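Side-chain contacts in putative transcriptional regulator (Clostridium difficile, PDB 3QI7), which is of unknown function but has a periplasmic binding protein-like fold, and so probably binds a small ligand, perhaps a sugar: residues G122-K125 with N126-S129; P353-E356 with V357-N360. All coordinates share one frame; numbering follows the deposited sequence.

Contact 1: G122-K125 with N126-S129; sequences GDDK and NQLS
Asp124 reaches over the first turn of a helix and meets Asn126 and Gln127 with its side chain. Its CB lies 3.7 Å from Gln127 CG, so the two chains lean on each other through their methylene groups before their polar ends diverge; the carboxylate and the Gln127 amide stand almost perpendicular, 89° apart. CG follows, anti to the backbone N (chi1 -179°), which swings the carboxylate back over the amides that begin the helix. There OD1 does the gripping. It takes a fairly straight bond from Gln127 N at 3.3 Å, met on the anti side and 32° out of the carboxylate plane, and a shorter but bent, weak one from Asn126 N at 2.8 Å. This is an N-cap: Asp124 directly precedes helix 125-131, and its oxygen supplies an acceptor to amides that have no preceding turn to bond to. A negative charge here would also suit the helix dipole. The backbone takes over at once, with Leu128 N donating to Asp124 O at 2.9 Å and Ser129 N to Lys125 O at 3.0 Å.

On the loop side of the cap, Leu128 packs back against Asp123. Its CD1 rests 3.5 Å from Asp123 O, and its CD2 comes within 4.1 Å of Asp123 CB, the two side chains crossing at about a right angle. Asp123 is held elsewhere by its tip, OD2 accepting from Gly99 N, while its side chain also touches Ala98 and Leu101. Lys125 runs off from the turn, and its NZ makes weak hydrogen bonds to Val138 O and Tyr361 OH. In the conformer described, Ser129 OG probably hydrogen-bonds to Asn360 OD1.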
loop_
_atom_site.group_PDB
_atom_site.type_symbol
_atom_site.label_atom_id
_atom_site.label_comp_id
_atom_site.label_asym_id
_atom_site.label_seq_id
_atom_site.Cartn_x
_atom_site.Cartn_y
_atom_site.Cartn_z
ATOM N N GLY A 122 11.019 4.808 -2.658
ATOM C CA GLY A 122 11.190 5.569 -1.436
ATOM C C GLY A 122 11.929 6.873 -1.623
ATOM O O GLY A 122 12.105 7.625 -0.662
ATOM N N ASP A 123 12.367 7.149 -2.848
ATOM C CA ASP A 123 13.166 8.353 -3.119
ATOM C C ASP A 123 12.356 9.647 -3.056
ATOM O O ASP A 123 11.130 9.642 -3.101
ATOM C CB ASP A 123 13.861 8.239 -4.484
ATOM C CG ASP A 123 14.529 6.876 -4.685
ATOM O OD1 ASP A 123 13.807 5.893 -4.970
ATOM O OD2 ASP A 123 15.764 6.776 -4.541
ATOM N N ASP A 124 13.061 10.769 -2.962
ATOM C CA ASP A 124 12.430 12.094 -2.955
ATOM C C ASP A 124 11.405 12.206 -4.113
ATOM O O ASP A 124 11.734 11.924 -5.267
ATOM C CB ASP A 124 13.524 13.170 -3.130
ATOM C CG ASP A 124 12.968 14.594 -3.111
ATOM O OD1 ASP A 124 12.160 14.941 -3.992
ATOM O OD2 ASP A 124 13.361 15.377 -2.228
ATOM N N LYS A 125 10.191 12.626 -3.795
ATOM C CA LYS A 125 9.086 12.571 -4.752
ATOM C C LYS A 125 9.274 13.518 -5.938
ATOM O O LYS A 125 8.829 13.250 -7.051
ATOM C CB LYS A 125 7.776 12.868 -4.057
ATOM C CG LYS A 125 7.287 11.707 -3.182
ATOM C CD LYS A 125 6.164 12.144 -2.251
ATOM C CE LYS A 125 5.840 11.036 -1.240
ATOM N NZ LYS A 125 4.392 10.914 -1.072
ATOM N N ASN A 126 9.905 14.649 -5.683
ATOM C CA ASN A 126 10.213 15.586 -6.756
ATOM C C ASN A 126 11.240 14.997 -7.732
ATOM O O ASN A 126 11.145 15.165 -8.952
ATOM C CB ASN A 126 10.707 16.908 -6.166
ATOM C CG ASN A 126 9.614 17.635 -5.414
ATOM O OD1 ASN A 126 8.932 18.493 -5.974
ATOM N ND2 ASN A 126 9.391 17.248 -4.168
ATOM N N GLN A 127 12.232 14.305 -7.181
ATOM C CA GLN A 127 13.256 13.647 -7.991
ATOM C C GLN A 127 12.639 12.519 -8.807
ATOM O O GLN A 127 12.927 12.350 -9.988
ATOM C CB GLN A 127 14.340 13.092 -7.083
ATOM C CG GLN A 127 15.131 14.150 -6.355
ATOM C CD GLN A 127 16.168 14.724 -7.248
ATOM O OE1 GLN A 127 17.101 14.021 -7.656
ATOM N NE2 GLN A 127 16.016 15.996 -7.593
ATOM N N LEU A 128 11.774 11.739 -8.166
ATOM C CA LEU A 128 11.029 10.709 -8.880
ATOM C C LEU A 128 10.255 11.289 -10.080
ATOM O O LEU A 128 10.254 10.717 -11.177
ATOM C CB LEU A 128 10.060 10.012 -7.925
ATOM C CG LEU A 128 10.621 8.997 -6.923
ATOM C CD1 LEU A 128 9.500 8.449 -6.019
ATOM C CD2 LEU A 128 11.313 7.816 -7.609
ATOM N N SER A 129 9.602 12.426 -9.881
ATOM C CA SER A 129 8.800 13.027 -10.950
ATOM C C SER A 129 9.677 13.438 -12.133
ATOM O O SER A 129 9.289 13.250 -13.303
ATOM C CB SER A 129 8.018 14.235 -10.429
ATOM O OG SER A 129 7.388 14.940 -11.493
#

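Contact 2: P353-E356 with V357-N360; sequences PLTE and VLYN
A beta hairpin joins strand 349-353 to the antiparallel strand 361-370, and in its surface loop Thr355 and Leu358 meet across the bend. Thr355 OG1 accepts a hydrogen bond from Leu358 N at 3.0 Å, nearly straight at 162°. The hydroxyl sits between its own backbone N and carbonyl carbon (chi1 68°), a rotation that turns it inward across the loop, where one oxygen can meet both the amide and the side chain of Leu358. Leu358 CG lies only 3.2 Å from this OG1, and Leu358 CB 3.4 Å, so the start of the leucine chain is pressed closely alongside the hydroxyl.

Leu354 flanks the same leucine. The two side chains lie side by side and point the same way, with Leu354 CD2 3.7 Å from Leu358 CD1, an apolar contact of methyl against methyl. Both leucines also pack on helix 125-131. On the outer side of the bend, Glu356 CG likewise stands between its own backbone N and carbonyl carbon (chi1 73°), which brings it to 3.2 Å from Val357 N; from there the chain extends to the carboxylate. Glu356 CG and Val357 CG2 come to 4.1 Å where the two side chains cross.

Pro353, at the end of the incoming strand, sets its CB 4.2 Å from Tyr359 CA, and the Tyr359 side chain leads away to Gln328, Glu329 and Cys332. With Leu358 at its centre, the turn from Val357 to Tyr359 is an inverse gamma turn, closed by a weak bond from Tyr359 N to Val357 O at 3.0 Å and set here in the connection of a beta hairpin.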
loop_
_atom_site.group_PDB
_atom_site.type_symbol
_atom_site.label_atom_id
_atom_site.label_comp_id
_atom_site.label_asym_id
_atom_site.label_seq_id
_atom_site.Cartn_x
_atom_site.Cartn_y
_atom_site.Cartn_z
ATOM N N PRO A 353 -2.694 14.513 -8.150
ATOM C CA PRO A 353 -1.310 14.774 -8.531
ATOM C C PRO A 353 -0.478 15.392 -7.389
ATOM O O PRO A 353 -1.020 16.086 -6.524
ATOM C CB PRO A 353 -1.443 15.770 -9.719
ATOM C CG PRO A 353 -2.747 16.461 -9.483
ATOM C CD PRO A 353 -3.635 15.329 -8.935
ATOM N N LEU A 354 0.830 15.168 -7.403
ATOM C CA LEU A 354 1.745 15.784 -6.407
ATOM C C LEU A 354 1.636 17.307 -6.366
ATOM O O LEU A 354 1.514 17.883 -5.304
ATOM C CB LEU A 354 3.196 15.384 -6.684
ATOM C CG LEU A 354 4.261 15.810 -5.655
ATOM C CD1 LEU A 354 3.950 15.211 -4.251
ATOM C CD2 LEU A 354 5.624 15.381 -6.150
ATOM N N THR A 355 1.718 17.935 -7.534
ATOM C CA THR A 355 1.347 19.301 -7.734
ATOM C C THR A 355 0.689 19.380 -9.120
ATOM O O THR A 355 0.787 18.449 -9.912
ATOM C CB THR A 355 2.573 20.275 -7.693
ATOM O OG1 THR A 355 3.426 20.042 -8.833
ATOM C CG2 THR A 355 3.382 20.113 -6.390
ATOM N N GLU A 356 0.056 20.500 -9.432
ATOM C CA GLU A 356 -0.570 20.626 -10.733
ATOM C C GLU A 356 0.469 20.429 -11.849
ATOM O O GLU A 356 0.181 19.811 -12.880
ATOM C CB GLU A 356 -1.331 21.949 -10.873
ATOM C CG GLU A 356 -0.449 23.181 -11.024
ATOM C CD GLU A 356 -1.219 24.487 -11.007
ATOM O OE1 GLU A 356 -2.472 24.462 -11.066
ATOM O OE2 GLU A 356 -0.545 25.540 -10.950
ATOM N N VAL A 357 1.687 20.902 -11.631
ATOM C CA VAL A 357 2.737 20.760 -12.641
ATOM C C VAL A 357 3.346 19.362 -12.667
ATOM O O VAL A 357 3.591 18.835 -13.754
ATOM C CB VAL A 357 3.831 21.827 -12.452
ATOM C CG1 VAL A 357 5.070 21.513 -13.304
ATOM C CG2 VAL A 357 3.252 23.211 -12.779
ATOM N N LEU A 358 3.557 18.756 -11.485
ATOM C CA LEU A 358 4.115 17.391 -11.362
ATOM C C LEU A 358 2.993 16.369 -11.492
ATOM O O LEU A 358 2.661 15.633 -10.552
ATOM C CB LEU A 358 4.905 17.220 -10.053
ATOM C CG LEU A 358 5.990 18.293 -9.781
ATOM C CD1 LEU A 358 6.761 18.020 -8.478
ATOM C CD2 LEU A 358 6.920 18.392 -10.977
ATOM N N TYR A 359 2.414 16.336 -12.688
ATOM C CA TYR A 359 1.238 15.513 -12.946
ATOM C C TYR A 359 1.598 14.030 -13.001
ATOM O O TYR A 359 0.733 13.163 -12.806
ATOM C CB TYR A 359 0.577 15.972 -14.249
ATOM C CG TYR A 359 1.405 15.624 -15.435
ATOM C CD1 TYR A 359 1.305 14.364 -16.016
ATOM C CD2 TYR A 359 2.342 16.508 -15.938
ATOM C CE1 TYR A 359 2.085 14.001 -17.078
ATOM C CE2 TYR A 359 3.135 16.161 -17.008
ATOM C CZ TYR A 359 2.994 14.923 -17.582
ATOM O OH TYR A 359 3.770 14.569 -18.634
ATOM N N ASN A 360 2.872 13.723 -13.268
ATOM C CA ASN A 360 3.289 12.337 -13.426
ATOM C C ASN A 360 3.625 11.654 -12.095
ATOM O O ASN A 360 4.195 10.548 -12.084
ATOM C CB ASN A 360 4.423 12.177 -14.445
ATOM C CG ASN A 360 5.722 12.704 -13.950
ATOM O OD1 ASN A 360 5.745 13.732 -13.283
ATOM N ND2 ASN A 360 6.816 11.993 -14.229
#

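Overall arrangement
From the N terminus, the chain reaches contact 1 where the loop after strand 115-118 turns into helix 125-131; it reaches contact 2 much later, in the connection between strands 349-353 and 361-370. Contact 1 caps the start of its helix and contact 2 closes the hairpin loop; the two follow in series, neither nesting nor crossing. Their centres are 12 Å apart on the same side of the chain's centre. They meet directly: Asn126 OD1 lies 3.3 Å from Leu358 CD1, and Lys125 CB packs 3.9 Å from Leu354 CD2. Together they set the hairpin connection against helix 125-131, beside the mixed sheet that includes strands 115-118 and 361-370.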